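Local coordinates for protein KauB (Pseudomonas aeruginosa PAO1, PDB 6B4R) that probably catalyses the NAD(P)+-dependent oxidation of aldehydes, aminoaldehydes among them, to the corresponding acids, as a member of the aldehyde dehydrogenase family, at residues 161-166 against 239-244; 277-282 against 434-439; 286-291 against 323-328; 308-313 against 407-412; 365-370 against 384-389. All coordinates share one frame; numbering follows the deposited sequence.

Interaction 1: residues 161-166 against 239-244; sequences VAAIVP and TLVFTG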
# COMPACT_ATOMS: atom_id res chain seq x y z
N VAL A 161 -24.29 -4.05 -10.75
CA VAL A 161 -23.27 -4.51 -11.69
C VAL A 161 -23.83 -5.54 -12.65
O VAL A 161 -24.36 -6.57 -12.23
CB VAL A 161 -22.06 -5.12 -10.96
CG1 VAL A 161 -21.04 -5.64 -11.96
CG2 VAL A 161 -21.43 -4.11 -10.01
N ALA A 162 -23.72 -5.27 -13.95
CA ALA A 162 -24.10 -6.24 -14.97
C ALA A 162 -22.85 -6.98 -15.43
O ALA A 162 -21.85 -6.36 -15.78
CB ALA A 162 -24.78 -5.55 -16.13
N ALA A 163 -22.91 -8.31 -15.43
CA ALA A 163 -21.78 -9.12 -15.85
C ALA A 163 -22.14 -10.03 -17.02
O ALA A 163 -23.02 -10.88 -16.90
CB ALA A 163 -21.24 -9.92 -14.68
N ILE A 164 -21.45 -9.85 -18.14
CA ILE A 164 -21.64 -10.69 -19.32
C ILE A 164 -20.44 -11.61 -19.49
O ILE A 164 -19.36 -11.17 -19.86
CB ILE A 164 -21.82 -9.82 -20.58
CG1 ILE A 164 -22.98 -8.84 -20.39
CG2 ILE A 164 -22.05 -10.70 -21.81
CD1 ILE A 164 -23.29 -8.01 -21.63
N VAL A 165 -20.65 -12.90 -19.22
CA VAL A 165 -19.56 -13.87 -19.21
C VAL A 165 -19.55 -14.77 -20.44
O VAL A 165 -20.61 -15.10 -20.98
CB VAL A 165 -19.59 -14.73 -17.92
CG1 VAL A 165 -19.34 -13.85 -16.70
CG2 VAL A 165 -20.91 -15.45 -17.80
N PRO A 166 -18.36 -15.19 -20.89
CA PRO A 166 -18.22 -16.01 -22.09
C PRO A 166 -18.56 -17.48 -21.86
O PRO A 166 -18.94 -17.86 -20.75
CB PRO A 166 -16.73 -15.88 -22.42
CG PRO A 166 -16.09 -15.73 -21.09
CD PRO A 166 -17.05 -14.88 -20.29
N THR A 239 -22.28 -0.30 -13.53
CA THR A 239 -21.05 -0.89 -14.03
C THR A 239 -21.33 -2.12 -14.88
O THR A 239 -22.14 -2.97 -14.52
CB THR A 239 -20.10 -1.26 -12.86
OG1 THR A 239 -19.71 -0.08 -12.16
CG2 THR A 239 -18.85 -1.97 -13.37
N LEU A 240 -20.65 -2.20 -16.02
CA LEU A 240 -20.76 -3.35 -16.91
C LEU A 240 -19.39 -4.00 -17.07
O LEU A 240 -18.44 -3.36 -17.54
CB LEU A 240 -21.31 -2.91 -18.28
CG LEU A 240 -21.61 -3.93 -19.38
CD1 LEU A 240 -20.37 -4.27 -20.20
CD2 LEU A 240 -22.22 -5.19 -18.80
N VAL A 241 -19.27 -5.26 -16.68
CA VAL A 241 -18.04 -6.01 -16.90
C VAL A 241 -18.28 -7.11 -17.92
O VAL A 241 -19.37 -7.67 -18.00
CB VAL A 241 -17.47 -6.59 -15.59
CG1 VAL A 241 -17.15 -5.47 -14.61
CG2 VAL A 241 -18.43 -7.59 -14.97
N PHE A 242 -17.26 -7.40 -18.73
CA PHE A 242 -17.45 -8.30 -19.86
C PHE A 242 -16.17 -9.02 -20.27
O PHE A 242 -15.07 -8.48 -20.18
CB PHE A 242 -18.02 -7.51 -21.05
CG PHE A 242 -18.00 -8.25 -22.36
CD1 PHE A 242 -19.03 -9.12 -22.69
CD2 PHE A 242 -16.98 -8.04 -23.27
CE1 PHE A 242 -19.02 -9.79 -23.90
CE2 PHE A 242 -16.97 -8.71 -24.48
CZ PHE A 242 -17.99 -9.59 -24.80
N THR A 243 -16.33 -10.27 -20.69
CA THR A 243 -15.24 -11.04 -21.28
C THR A 243 -15.76 -11.73 -22.54
O THR A 243 -16.75 -12.46 -22.49
CB THR A 243 -14.70 -12.10 -20.30
OG1 THR A 243 -14.24 -11.47 -19.11
CG2 THR A 243 -13.56 -12.88 -20.94
N GLY A 244 -15.10 -11.48 -23.66
CA GLY A 244 -15.52 -12.05 -24.92
C GLY A 244 -14.70 -11.55 -26.09
O GLY A 244 -13.47 -11.42 -26.00
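V161 to I164 and T239 to F242 pair residue for residue as neighbouring parallel strands in the core of the nucleotide-binding, Rossmann-like sheet known from aldehyde dehydrogenases; the two strand axes approach to 4.8 Å and diverge by only 16°. The register follows from four backbone bonds that alternate in direction: A162 N to T239 O, V241 N to A162 O at 2.9 Å, I164 N to V241 O, and a longer T243 N to I164 O at 3.3 Å. Side chains divide between the two faces. On one, A163 CB meets V241 CG2 at 3.7 Å, and V161 and T239 line up beside them. On the other, L240 CG stands anti to the backbone N (chi1 -176°), and the turn at chi2 then brings CD2 to 3.7 Å from A162 CB and close to I164. I164 CG2 lies 3.5 Å from F242 CD1, while I164 CB sits at the edge of that ring, in its plane; helix 246-258 packs on F242 through I248, A249 and L252. Past the last bridge the strands draw apart, and the P166 ring packs against T243: its CD is 3.3 Å from T243 O and beside T243 CB. Strand 187-191 bonds to the other edge of 161-166. T243 OG1 is hydrogen-bonded to K177, and its side chain lies about 4 Å (nearest atoms) from that of E267, the predicted active-site residue. The chemistry implies an apolar, backbone-bonded core that carries a polar threonine at its end, fixed beside the probable catalytic centre.

Interaction 2: residues 277-282 against 434-439; sequences FADAPD and WTSNLS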
# COMPACT_ATOMS: atom_id res chain seq x y z
N PHE A 277 13.46 -19.06 -26.97
CA PHE A 277 14.84 -18.77 -27.35
C PHE A 277 15.69 -20.03 -27.38
O PHE A 277 15.32 -21.06 -26.79
CB PHE A 277 15.46 -17.73 -26.41
CG PHE A 277 14.96 -16.33 -26.64
CD1 PHE A 277 15.56 -15.52 -27.60
CD2 PHE A 277 13.91 -15.81 -25.90
CE1 PHE A 277 15.11 -14.23 -27.82
CE2 PHE A 277 13.46 -14.52 -26.12
CZ PHE A 277 14.06 -13.73 -27.08
N ALA A 278 16.83 -19.95 -28.05
CA ALA A 278 17.75 -21.08 -28.16
C ALA A 278 18.25 -21.53 -26.79
O ALA A 278 18.47 -22.72 -26.55
CB ALA A 278 18.92 -20.73 -29.06
N ASP A 279 18.44 -20.57 -25.88
CA ASP A 279 19.01 -20.86 -24.57
C ASP A 279 17.95 -21.19 -23.51
O ASP A 279 18.17 -20.96 -22.32
CB ASP A 279 19.90 -19.70 -24.09
CG ASP A 279 19.16 -18.36 -24.04
OD1 ASP A 279 17.93 -18.33 -24.22
OD2 ASP A 279 19.83 -17.33 -23.79
N ALA A 280 16.82 -21.72 -23.95
CA ALA A 280 15.76 -22.13 -23.03
C ALA A 280 16.28 -23.20 -22.06
O ALA A 280 17.04 -24.08 -22.46
CB ALA A 280 14.56 -22.64 -23.80
N PRO A 281 15.87 -23.12 -20.78
CA PRO A 281 16.31 -24.06 -19.74
C PRO A 281 16.06 -25.52 -20.11
O PRO A 281 16.92 -26.37 -19.90
CB PRO A 281 15.45 -23.67 -18.54
CG PRO A 281 15.12 -22.24 -18.76
CD PRO A 281 14.96 -22.09 -20.25
N ASP A 282 14.88 -25.80 -20.66
CA ASP A 282 14.51 -27.15 -21.05
C ASP A 282 13.67 -27.09 -22.32
O ASP A 282 12.49 -26.74 -22.27
CB ASP A 282 13.73 -27.84 -19.93
CG ASP A 282 13.50 -29.32 -20.18
OD1 ASP A 282 13.59 -29.77 -21.34
OD2 ASP A 282 13.21 -30.05 -19.20
N TRP A 434 10.83 -18.02 -23.12
CA TRP A 434 11.63 -19.14 -22.62
C TRP A 434 13.11 -18.87 -22.83
O TRP A 434 13.60 -18.87 -23.96
CB TRP A 434 11.20 -20.44 -23.29
CG TRP A 434 9.77 -20.80 -23.01
CD1 TRP A 434 8.66 -20.25 -23.56
CD2 TRP A 434 9.31 -21.80 -22.08
NE1 TRP A 434 7.53 -20.83 -23.05
CE2 TRP A 434 7.90 -21.79 -22.14
CE3 TRP A 434 9.94 -22.69 -21.22
CZ2 TRP A 434 7.12 -22.64 -21.36
CZ3 TRP A 434 9.17 -23.54 -20.45
CH2 TRP A 434 7.77 -23.51 -20.53
N THR A 435 13.82 -18.65 -21.73
CA THR A 435 15.26 -18.38 -21.77
C THR A 435 15.85 -18.58 -20.38
O THR A 435 15.14 -18.47 -19.38
CB THR A 435 15.56 -16.95 -22.26
OG1 THR A 435 16.98 -16.72 -22.25
CG2 THR A 435 14.89 -15.92 -21.37
N SER A 436 17.14 -18.89 -20.33
CA SER A 436 17.82 -19.09 -19.06
C SER A 436 18.65 -17.87 -18.69
O SER A 436 19.20 -17.79 -17.59
CB SER A 436 18.71 -20.33 -19.12
OG SER A 436 19.74 -20.16 -20.08
N ASN A 437 18.74 -16.92 -19.62
CA ASN A 437 19.52 -15.71 -19.41
C ASN A 437 18.78 -14.68 -18.56
O ASN A 437 17.64 -14.33 -18.85
CB ASN A 437 19.92 -15.10 -20.76
CG ASN A 437 20.85 -13.92 -20.61
OD1 ASN A 437 20.41 -12.77 -20.57
ND2 ASN A 437 22.14 -14.20 -20.52
N LEU A 438 19.45 -14.19 -17.52
CA LEU A 438 18.85 -13.24 -16.59
C LEU A 438 18.42 -11.94 -17.27
O LEU A 438 17.26 -11.53 -17.19
CB LEU A 438 19.81 -12.93 -15.44
CG LEU A 438 19.34 -11.89 -14.42
CD1 LEU A 438 18.11 -12.39 -13.68
CD2 LEU A 438 20.45 -11.53 -13.45
N SER A 439 19.37 -11.30 -17.96
CA SER A 439 19.10 -10.03 -18.62
C SER A 439 18.04 -10.14 -19.71
O SER A 439 17.13 -9.32 -19.79
CB SER A 439 20.39 -9.46 -19.23
OG SER A 439 21.35 -9.18 -18.23
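The F277 ring has the carbonyl oxygen W434 O at its edge, in the ring plane and 3.6 Å from CD2, and the same ring makes an edge-to-face stack with F412. W434 O is also the acceptor for F277 N (3.0 Å, N-H...O 153°), approached in the carbonyl plane, so one oxygen serves both the amide and the edge of the ring next to it. The indole of W434 turns to helix 283-295, where it packs on A286 and A289, and only its CB reaches across to A280 CB (4.0 Å). The carboxylate of D279 is met from above its plane: T435 OG1 donates to OD1 at 2.7 Å, 43° out of that plane. Of N437, only CB comes near this carboxylate, 3.8 Å from D279 OD2. These are the loops that leave two adjacent parallel strands, 273-276 and 430-434, of the alpha/beta catalytic domain, each leading into a helix. On one side F277 to A280 form a type I turn and D282 caps helix 283-295; on the other T435 OG1 accepts from N437 N in an ST turn, and N437 caps helix 438-447 through K440 N. S436 ties the turns together, its OG donating to D279 O at 2.9 Å and its N adding a weak bond to the same oxygen. P281 CD rests on T435 C at 3.6 Å. D279 OD2 forms a salt bridge with K440, and the backbone of S436 and L438 hydrogen-bonds to a neighbouring subunit.

Interaction 3: residues 286-291 against 323-328; sequences AAEAAA and IEALKG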
# COMPACT_ATOMS: atom_id res chain seq x y z
N ALA A 286 9.61 -26.89 -22.74
CA ALA A 286 9.06 -25.79 -23.52
C ALA A 286 8.18 -26.32 -24.65
O ALA A 286 7.17 -25.70 -25.00
CB ALA A 286 10.17 -24.91 -24.07
N ALA A 287 8.57 -27.45 -25.22
CA ALA A 287 7.80 -28.08 -26.29
C ALA A 287 6.48 -28.65 -25.78
O ALA A 287 5.46 -28.58 -26.46
CB ALA A 287 8.62 -29.16 -26.96
N GLU A 288 6.51 -29.21 -24.58
CA GLU A 288 5.31 -29.74 -23.96
C GLU A 288 4.35 -28.61 -23.63
O GLU A 288 3.14 -28.71 -23.86
CB GLU A 288 5.65 -30.52 -22.68
CG GLU A 288 6.52 -31.76 -22.90
CD GLU A 288 5.77 -32.89 -23.58
OE1 GLU A 288 4.53 -32.80 -23.73
OE2 GLU A 288 6.43 -33.89 -23.96
N ALA A 289 4.90 -27.52 -23.11
CA ALA A 289 4.11 -26.34 -22.75
C ALA A 289 3.50 -25.68 -23.98
O ALA A 289 2.37 -25.19 -23.93
CB ALA A 289 4.97 -25.35 -21.98
N ALA A 290 4.26 -25.65 -25.07
CA ALA A 290 3.79 -25.05 -26.32
C ALA A 290 2.58 -25.80 -26.87
O ALA A 290 1.59 -25.18 -27.27
CB ALA A 290 4.91 -25.03 -27.35
N ALA A 291 2.66 -27.12 -26.89
CA ALA A 291 1.57 -27.96 -27.36
C ALA A 291 0.34 -27.76 -26.47
O ALA A 291 -0.78 -27.62 -26.97
CB ALA A 291 1.98 -29.41 -27.37
N ILE A 323 5.51 -31.20 -32.31
CA ILE A 323 4.62 -32.10 -33.05
C ILE A 323 4.40 -33.39 -32.27
O ILE A 323 3.27 -33.88 -32.19
CB ILE A 323 5.18 -32.41 -34.45
CG1 ILE A 323 5.27 -31.14 -35.29
CG2 ILE A 323 4.32 -33.45 -35.14
CD1 ILE A 323 5.93 -31.33 -36.64
N GLU A 324 5.47 -33.93 -31.70
CA GLU A 324 5.38 -35.16 -30.91
C GLU A 324 4.52 -34.95 -29.66
O GLU A 324 3.68 -35.78 -29.33
CB GLU A 324 6.77 -35.64 -30.52
CG GLU A 324 6.78 -36.91 -29.67
CD GLU A 324 6.26 -38.12 -30.42
OE1 GLU A 324 6.40 -38.17 -31.66
OE2 GLU A 324 5.71 -39.03 -29.77
N ALA A 325 4.75 -33.83 -28.98
CA ALA A 325 4.03 -33.51 -27.76
C ALA A 325 2.54 -33.29 -28.00
O ALA A 325 1.72 -33.47 -27.10
CB ALA A 325 4.64 -32.30 -27.07
N LEU A 326 2.20 -32.89 -29.23
CA LEU A 326 0.81 -32.61 -29.57
C LEU A 326 -0.01 -33.89 -29.68
O LEU A 326 -1.23 -33.88 -29.50
CB LEU A 326 0.72 -31.82 -30.88
CG LEU A 326 -0.65 -31.19 -31.15
CD1 LEU A 326 -0.91 -30.02 -30.21
CD2 LEU A 326 -0.79 -30.76 -32.60
N LYS A 327 0.67 -34.99 -29.97
CA LYS A 327 0.02 -36.29 -30.10
C LYS A 327 -0.66 -36.73 -28.81
O LYS A 327 -1.65 -37.46 -28.83
CB LYS A 327 1.03 -37.35 -30.53
CG LYS A 327 1.67 -37.10 -31.88
CD LYS A 327 2.65 -38.21 -32.23
CE LYS A 327 3.26 -38.00 -33.60
NZ LYS A 327 4.20 -39.10 -33.95
N GLY A 328 -0.13 -36.28 -27.68
CA GLY A 328 -0.70 -36.60 -26.38
C GLY A 328 -2.06 -35.97 -26.16
O GLY A 328 -2.80 -36.37 -25.27
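A291 and A325 bring together two helices of one layer of the alpha/beta catalytic domain, 283-295 and 315-326, which in the chain precede and follow strand 307-311. The methyl groups meet tip to tip, A291 CB lying 3.9 Å from A325 CB, and with no longer side chain between them the backbones come near: the CA atoms of A291 and L326 are 5.2 Å apart. The A325 methyl is the centre of the contact. It is touched by A291, by the carbonyl oxygen of A287 at 3.9 Å, and by the end of E288. That glutamate leaves its helix with CG anti to the carbonyl carbon and then bends at chi2 (-72°), which folds the carboxylate back alongside A325: OE1 is 3.4 Å and CD 3.7 Å from its CB. The contact with E288 is therefore one of packing rather than of charge. Toward the sheet, L326 CD1 lies 4.1 Å from A291 CB. The same leucine also packs on P385, I387 and A369, so it touches helix 283-295 and strands 366-369 and 382-389 alike. One turn earlier A287 touches F318, L321 and V322, extending the seam along helix 315-326. Adjacent helices lying side by side on one face of a largely parallel sheet are what a three-layer alpha/beta/alpha fold provides, here the catalytic domain.

Interaction 4: residues 308-313 against 407-412; sequences LLVERS and LSVIEF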
# COMPACT_ATOMS: atom_id res chain seq x y z
N LEU A 308 3.44 -19.25 -32.08
CA LEU A 308 4.68 -19.82 -31.55
C LEU A 308 5.89 -19.18 -32.21
O LEU A 308 6.22 -19.50 -33.35
CB LEU A 308 4.70 -21.34 -31.74
CG LEU A 308 5.93 -22.07 -31.18
CD1 LEU A 308 6.13 -21.74 -29.71
CD2 LEU A 308 5.79 -23.57 -31.37
N LEU A 309 6.54 -18.27 -31.49
CA LEU A 309 7.73 -17.60 -32.00
C LEU A 309 8.98 -18.38 -31.61
O LEU A 309 9.31 -18.50 -30.43
CB LEU A 309 7.82 -16.17 -31.46
CG LEU A 309 7.11 -15.05 -32.24
CD1 LEU A 309 5.63 -15.33 -32.42
CD2 LEU A 309 7.32 -13.71 -31.56
N VAL A 310 9.67 -18.93 -32.62
CA VAL A 310 10.85 -19.75 -32.37
C VAL A 310 12.10 -19.15 -33.00
O VAL A 310 12.09 -18.73 -34.16
CB VAL A 310 10.66 -21.18 -32.92
CG1 VAL A 310 11.82 -22.08 -32.50
CG2 VAL A 310 9.34 -21.76 -32.45
N GLU A 311 13.19 -19.11 -32.23
CA GLU A 311 14.46 -18.63 -32.75
C GLU A 311 14.94 -19.58 -33.85
O GLU A 311 14.90 -20.79 -33.69
CB GLU A 311 15.50 -18.53 -31.63
CG GLU A 311 16.78 -17.82 -32.05
CD GLU A 311 17.66 -17.45 -30.88
OE1 GLU A 311 17.34 -17.85 -29.74
OE2 GLU A 311 18.68 -16.76 -31.09
N ARG A 312 15.38 -19.00 -34.96
CA ARG A 312 15.69 -19.77 -36.16
C ARG A 312 16.75 -20.85 -35.95
O ARG A 312 16.70 -21.91 -36.57
CB ARG A 312 16.10 -18.84 -37.31
CG ARG A 312 15.27 -19.03 -38.56
CD ARG A 312 15.74 -18.14 -39.69
NE ARG A 312 15.62 -16.72 -39.36
CZ ARG A 312 14.54 -15.99 -39.58
NH1 ARG A 312 13.46 -16.53 -40.13
NH2 ARG A 312 14.53 -14.70 -39.24
N SER A 313 17.71 -20.59 -35.07
CA SER A 313 18.82 -21.52 -34.85
C SER A 313 18.40 -22.85 -34.21
O SER A 313 19.16 -23.82 -34.26
CB SER A 313 19.93 -20.86 -34.02
OG SER A 313 19.44 -20.42 -32.76
N LEU A 407 -2.32 -23.77 -34.26
CA LEU A 407 -1.07 -23.10 -33.89
C LEU A 407 -0.32 -22.55 -35.10
O LEU A 407 -0.22 -23.22 -36.14
CB LEU A 407 -0.18 -24.07 -33.11
CG LEU A 407 1.23 -23.58 -32.74
CD1 LEU A 407 1.15 -22.35 -31.85
CD2 LEU A 407 2.02 -24.68 -32.06
N SER A 408 0.20 -21.34 -34.96
CA SER A 408 1.00 -20.71 -36.01
C SER A 408 2.47 -20.64 -35.59
O SER A 408 2.80 -20.01 -34.58
CB SER A 408 0.48 -19.30 -36.32
OG SER A 408 -0.84 -19.34 -36.82
N VAL A 409 3.34 -21.27 -36.36
CA VAL A 409 4.77 -21.27 -36.05
C VAL A 409 5.49 -20.18 -36.83
O VAL A 409 5.51 -20.19 -38.07
CB VAL A 409 5.42 -22.63 -36.32
CG1 VAL A 409 6.90 -22.60 -35.95
CG2 VAL A 409 4.70 -23.73 -35.56
N ILE A 410 6.08 -19.24 -36.11
CA ILE A 410 6.74 -18.09 -36.72
C ILE A 410 8.20 -18.01 -36.27
O ILE A 410 8.50 -18.13 -35.08
CB ILE A 410 6.02 -16.77 -36.37
CG1 ILE A 410 4.53 -16.88 -36.71
CG2 ILE A 410 6.65 -15.60 -37.09
CD1 ILE A 410 3.69 -15.74 -36.19
N GLU A 411 9.10 -17.82 -37.23
CA GLU A 411 10.52 -17.78 -36.94
C GLU A 411 11.01 -16.35 -36.75
O GLU A 411 10.53 -15.42 -37.39
CB GLU A 411 11.31 -18.44 -38.08
CG GLU A 411 10.95 -19.89 -38.33
CD GLU A 411 11.68 -20.47 -39.52
OE1 GLU A 411 12.54 -19.77 -40.09
OE2 GLU A 411 11.40 -21.63 -39.89
N PHE A 412 11.97 -16.19 -35.84
CA PHE A 412 12.64 -14.90 -35.66
C PHE A 412 14.15 -15.10 -35.57
O PHE A 412 14.62 -16.17 -35.18
CB PHE A 412 12.11 -14.16 -34.43
CG PHE A 412 12.37 -14.86 -33.12
CD1 PHE A 412 11.39 -15.65 -32.54
CD2 PHE A 412 13.58 -14.70 -32.46
CE1 PHE A 412 11.63 -16.29 -31.33
CE2 PHE A 412 13.82 -15.34 -31.25
CZ PHE A 412 12.84 -16.13 -30.69
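L308 N donates to S408 O at 2.7 Å, the first of five backbone bonds that join these parallel strands; I410 N to L308 O, V310 N to I410 O, F412 N to V310 O (3.0 Å) and R312 N to F412 O (2.9 Å) follow. The strands are neighbours in the catalytic-domain sheet, with 273-276 on the other side of 308-313, and their axes open by 34°. Beyond the last bridge R312 bends at chi3 and sets its guanidinium with E411 OE1 at the edge, near its plane, and F412 C over one face. R312 NH1 and E411 OE1 form a salt bridge with a weak hydrogen bond, 3.4 Å; the stronger partner of R312 is E413, at NE. With CG in the crowded position between backbone N and carbonyl carbon (chi1 64°), the F412 ring folds back over the opposite strand: E311 N lies 3.2 Å above one face toward the rim, L309 O sits in plane at the edge, and E311 CB is 3.6 Å from CE2. On the face of L308, V310 and V409, L407 CD1 touches L308 CB at 3.7 Å. A chiefly apolar sheet core results, bordered at its end by the F412 ring and by R312, paired with acidic side chains.

Interaction 5: residues 365-370 against 384-389; sequences AKLVAG and EPTIFD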
# COMPACT_ATOMS: atom_id res chain seq x y z
N ALA A 365 0.76 -21.40 -45.87
CA ALA A 365 1.38 -22.05 -44.72
C ALA A 365 1.38 -23.57 -44.87
O ALA A 365 0.49 -24.13 -45.50
CB ALA A 365 0.68 -21.63 -43.44
N LYS A 366 2.38 -24.23 -44.29
CA LYS A 366 2.53 -25.68 -44.42
C LYS A 366 1.92 -26.44 -43.25
O LYS A 366 2.35 -26.28 -42.10
CB LYS A 366 4.00 -26.05 -44.58
CG LYS A 366 4.26 -27.55 -44.61
CD LYS A 366 5.75 -27.84 -44.74
CE LYS A 366 6.03 -29.34 -44.72
NZ LYS A 366 7.49 -29.63 -44.82
N LEU A 367 0.93 -27.28 -43.53
CA LEU A 367 0.30 -28.10 -42.51
C LEU A 367 1.23 -29.23 -42.07
O LEU A 367 1.75 -29.98 -42.90
CB LEU A 367 -1.01 -28.68 -43.05
CG LEU A 367 -1.80 -29.60 -42.11
CD1 LEU A 367 -2.25 -28.84 -40.87
CD2 LEU A 367 -3.00 -30.21 -42.82
N VAL A 368 1.46 -29.34 -40.76
CA VAL A 368 2.37 -30.36 -40.23
C VAL A 368 1.75 -31.23 -39.14
O VAL A 368 2.38 -32.18 -38.68
CB VAL A 368 3.68 -29.73 -39.71
CG1 VAL A 368 4.50 -29.16 -40.86
CG2 VAL A 368 3.39 -28.66 -38.68
N ALA A 369 0.52 -30.91 -38.73
CA ALA A 369 -0.20 -31.72 -37.75
C ALA A 369 -1.70 -31.40 -37.73
O ALA A 369 -2.08 -30.23 -37.77
CB ALA A 369 0.39 -31.55 -36.35
N GLY A 370 -2.53 -32.43 -37.67
CA GLY A 370 -3.97 -32.27 -37.62
C GLY A 370 -4.56 -31.62 -38.85
O GLY A 370 -4.16 -31.92 -39.98
N GLU A 384 -9.30 -31.71 -34.72
CA GLU A 384 -7.96 -32.08 -34.29
C GLU A 384 -7.10 -30.86 -33.99
O GLU A 384 -7.19 -29.85 -34.68
CB GLU A 384 -7.28 -32.91 -35.37
CG GLU A 384 -8.02 -34.18 -35.77
CD GLU A 384 -7.44 -34.82 -37.02
OE1 GLU A 384 -6.80 -34.11 -37.81
OE2 GLU A 384 -7.63 -36.04 -37.20
N PRO A 385 -6.25 -30.95 -32.95
CA PRO A 385 -5.24 -29.92 -32.70
C PRO A 385 -4.36 -29.73 -33.94
O PRO A 385 -3.77 -30.70 -34.42
CB PRO A 385 -4.43 -30.50 -31.54
CG PRO A 385 -5.39 -31.39 -30.83
CD PRO A 385 -6.25 -31.99 -31.91
N THR A 386 -4.27 -28.50 -34.43
CA THR A 386 -3.65 -28.24 -35.73
C THR A 386 -2.43 -27.32 -35.64
O THR A 386 -2.46 -26.30 -34.96
CB THR A 386 -4.68 -27.62 -36.70
OG1 THR A 386 -5.80 -28.50 -36.83
CG2 THR A 386 -4.06 -27.37 -38.06
N ILE A 387 -1.35 -27.70 -36.33
CA ILE A 387 -0.16 -26.85 -36.40
C ILE A 387 0.18 -26.47 -37.84
O ILE A 387 0.31 -27.34 -38.70
CB ILE A 387 1.07 -27.55 -35.79
CG1 ILE A 387 0.80 -27.98 -34.35
CG2 ILE A 387 2.29 -26.64 -35.85
CD1 ILE A 387 1.97 -28.70 -33.71
N PHE A 388 0.31 -25.17 -38.08
CA PHE A 388 0.79 -24.67 -39.37
C PHE A 388 2.22 -24.17 -39.25
O PHE A 388 2.52 -23.34 -38.40
CB PHE A 388 -0.11 -23.55 -39.89
CG PHE A 388 -1.30 -24.03 -40.67
CD1 PHE A 388 -1.16 -24.42 -41.99
CD2 PHE A 388 -2.56 -24.07 -40.09
CE1 PHE A 388 -2.25 -24.86 -42.72
CE2 PHE A 388 -3.65 -24.50 -40.81
CZ PHE A 388 -3.50 -24.90 -42.13
N ASP A 389 3.09 -24.67 -40.12
CA ASP A 389 4.48 -24.23 -40.14
C ASP A 389 4.71 -23.20 -41.24
O ASP A 389 3.90 -23.09 -42.17
CB ASP A 389 5.41 -25.44 -40.33
CG ASP A 389 6.87 -25.08 -40.17
OD1 ASP A 389 7.16 -24.03 -39.57
OD2 ASP A 389 7.73 -25.84 -40.66
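K366 and D389 form a hydrogen-bonded pair of antiparallel strands, K366 N bonding to D389 O at 2.8 Å and D389 N to K366 O at 2.7 Å. The next bonds no longer keep step: V368 N reaches I387 O (3.1 Å), whereas I387 N is taken by A369 O (3.0 Å), so V368 and A369 both stand opposite I387 in a classic beta bulge. V368 CG2, between its own backbone N and carbonyl carbon (chi1 -68° for CG1), meets I387 CG2 at 3.6 Å, and V368 CG1 rests beside D389 CB. On the opposite face F388 turns its ring past A365, whose CB touches CD1 at 3.6 Å, and L367 CD1 lies over one ring face, 4.3 Å above the plane and toward the rim. That methyl also meets T386 CG2. After the bulge G370 has a positive phi (63°), and its CA lies by P385 O and by E384 OE1 (3.4 Å). Further out, D389 OD2 is fixed by a salt bridge to K315 and E384 OE1 by one to K372, while H361 of helix 347-362 makes an edge-to-face stack with F388. Strand 382-389 runs parallel to 406-412 on its far edge. The whole is a classic bulge in an antiparallel pairing of the mixed sheet of the catalytic domain, flanked by helix 315-326 on the side of A369 and I387 and by helix 347-362 on that of F388.

How the interactions relate
Interaction 1 comes first along the chain and stands apart, in the nucleotide-binding sheet, with its centre about 34 to 38 Å from the centres of the others. Interactions 2 to 5 gather round a second mixed sheet. Interactions 3, 4 and 5 are all nested in the loop closed by interaction 2, and interactions 3 and 4 alternate along the chain. Strands 406-412 and 382-389 are neighbours, so interactions 4 and 5, centres about 14 Å apart, lie in the same sheet; L326 joins interaction 3 to interaction 5, and E311 and F412 join interaction 4 to interaction 2. The grouping matches the separate coenzyme-binding and catalytic domains of the family, with interaction 2 at a subunit boundary.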